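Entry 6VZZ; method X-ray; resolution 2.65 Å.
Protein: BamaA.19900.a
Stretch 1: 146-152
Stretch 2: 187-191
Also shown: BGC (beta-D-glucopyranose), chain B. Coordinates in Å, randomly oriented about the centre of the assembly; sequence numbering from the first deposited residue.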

# COMPACT_ATOMS: atom_id res chain seq x y z
N ASP A 146 3.71 -6.30 -15.04
CA ASP A 146 4.10 -5.26 -15.99
C ASP A 146 4.56 -3.99 -15.29
O ASP A 146 5.59 -3.41 -15.66
CB ASP A 146 2.96 -4.97 -16.98
CG ASP A 146 1.66 -4.55 -16.30
OD1 ASP A 146 1.47 -4.84 -15.09
OD2 ASP A 146 0.80 -3.96 -16.99
N LEU A 147 3.85 -3.55 -14.25
CA LEU A 147 4.31 -2.37 -13.52
C LEU A 147 5.58 -2.66 -12.73
O LEU A 147 6.43 -1.78 -12.56
CB LEU A 147 3.22 -1.83 -12.60
CG LEU A 147 2.45 -0.63 -13.15
CD1 LEU A 147 3.32 0.60 -13.19
CD2 LEU A 147 1.91 -0.94 -14.54
N GLU A 148 5.71 -3.89 -12.22
CA GLU A 148 6.98 -4.32 -11.67
C GLU A 148 8.09 -4.18 -12.71
O GLU A 148 9.21 -3.75 -12.39
CB GLU A 148 6.85 -5.76 -11.17
CG GLU A 148 8.14 -6.44 -10.75
CD GLU A 148 7.91 -7.83 -10.17
OE1 GLU A 148 6.80 -8.38 -10.35
OE2 GLU A 148 8.84 -8.36 -9.52
N GLY A 149 7.79 -4.50 -13.97
CA GLY A 149 8.77 -4.28 -15.03
C GLY A 149 9.05 -2.80 -15.26
O GLY A 149 10.19 -2.41 -15.53
N THR A 150 8.01 -1.96 -15.17
CA THR A 150 8.21 -0.52 -15.31
C THR A 150 9.21 -0.01 -14.28
O THR A 150 10.12 0.75 -14.61
CB THR A 150 6.87 0.21 -15.14
OG1 THR A 150 5.94 -0.23 -16.13
CG2 THR A 150 7.07 1.71 -15.26
N CYS A 151 9.06 -0.46 -13.03
CA CYS A 151 9.96 0.01 -11.99
C CYS A 151 11.41 -0.37 -12.28
O CYS A 151 12.32 0.46 -12.12
CB CYS A 151 9.51 -0.52 -10.63
SG CYS A 151 7.89 0.15 -10.17
N TYR A 152 11.65 -1.61 -12.73
CA TYR A 152 13.02 -1.98 -13.06
C TYR A 152 13.55 -1.12 -14.20
O TYR A 152 14.72 -0.73 -14.20
CB TYR A 152 13.11 -3.47 -13.42
CG TYR A 152 13.01 -4.37 -12.22
CD1 TYR A 152 14.02 -4.40 -11.26
CD2 TYR A 152 11.90 -5.18 -12.03
CE1 TYR A 152 13.93 -5.23 -10.15
CE2 TYR A 152 11.80 -6.01 -10.92
CZ TYR A 152 12.81 -6.03 -9.99
OH TYR A 152 12.71 -6.85 -8.90
N LEU A 187 6.09 6.10 -5.91
CA LEU A 187 4.93 5.42 -6.45
C LEU A 187 4.94 5.54 -7.97
O LEU A 187 5.18 6.62 -8.51
CB LEU A 187 3.65 6.02 -5.87
CG LEU A 187 2.27 5.47 -6.24
CD1 LEU A 187 2.08 4.05 -5.75
CD2 LEU A 187 1.19 6.37 -5.66
N VAL A 188 4.70 4.43 -8.66
CA VAL A 188 4.61 4.43 -10.12
C VAL A 188 3.20 4.00 -10.51
O VAL A 188 2.70 2.97 -10.04
CB VAL A 188 5.66 3.51 -10.77
CG1 VAL A 188 5.48 3.49 -12.28
CG2 VAL A 188 7.06 3.94 -10.38
N LEU A 189 2.56 4.79 -11.38
CA LEU A 189 1.21 4.53 -11.89
C LEU A 189 1.23 4.58 -13.41
O LEU A 189 1.92 5.41 -14.00
CB LEU A 189 0.17 5.55 -11.38
CG LEU A 189 0.04 5.83 -9.88
CD1 LEU A 189 1.04 6.88 -9.43
CD2 LEU A 189 -1.36 6.27 -9.55
N ALA A 190 0.44 3.71 -14.04
CA ALA A 190 0.28 3.73 -15.49
C ALA A 190 -1.17 3.46 -15.85
O ALA A 190 -1.74 2.45 -15.42
CB ALA A 190 1.19 2.71 -16.18
N VAL A 191 -1.75 4.36 -16.65
CA VAL A 191 -3.14 4.26 -17.09
C VAL A 191 -3.15 3.73 -18.52
O VAL A 191 -2.60 4.37 -19.42
CB VAL A 191 -3.86 5.61 -17.00
CG1 VAL A 191 -5.34 5.45 -17.32
CG2 VAL A 191 -3.66 6.23 -15.64
C2 BGC B . -3.81 -5.71 -13.47
C3 BGC B . -2.40 -5.34 -13.04
C4 BGC B . -1.70 -4.56 -14.15
C5 BGC B . -2.56 -3.36 -14.54
C6 BGC B . -1.99 -2.53 -15.67
C1 BGC B . -4.55 -4.44 -13.87
O1 BGC B . -5.87 -4.71 -14.19
O2 BGC B . -4.49 -6.36 -12.41
O3 BGC B . -1.66 -6.50 -12.70
O4 BGC B . -0.45 -4.08 -13.69
O5 BGC B . -3.85 -3.83 -14.96
O6 BGC B . -1.57 -3.34 -16.75

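Helix 146-152 lies across strand 187-191 with their axes 9.1 Å apart at closest approach and their N-to-C directions 125° apart. No hydrogen bond links the two; the contact is made by apolar side chains fitted together, burying 203 Å² in all.

The strand sets the pattern. Its side chains alternate, so Val-188 and Ala-190 point toward the helix while Leu-189 points away. The two that face the helix differ in size, making a bump and then a low place. Val-188 is the bump. Its two methyls spread beneath the helix: CG1 lies 3.7 Å from CD1 of Leu-147 and 3.8 Å from CG2 of Thr-150, while CG2 meets SG of Cys-151 at 3.9 Å. Three helix residues thus form a shallow socket around one branched side chain, short and stiff enough to fill it without reaching far.

Leu-147 answers from the helix. Its CD1 rests against CG1 of Val-188 and also lies 4.2 Å from CB of Ala-190, while CD2 of Leu-147 is 4.1 Å from that same CB. The single methyl of Ala-190 forms the low place that both branches cover. Leu-147 makes these contacts with chi1 at -99°, between the usual wells, and chi2 in m.

The helix repeat brings Leu-147, Thr-150 and Cys-151 onto one side. Thr-150 suits a buried place because it is two-faced: CG2 joins the apolar contact while OG1 is hydrogen-bonded elsewhere in the structure. Cys-151 points sideways, yet its sulfur still reaches Val-188.

Asp-146 stays out of the packing. Its carboxylate takes very short hydrogen bonds from glucose, O4 to OD1 and O6 to OD2, both 2.5 Å. The residue that binds the glucose thus directly precedes Leu-147, which packs against the strand.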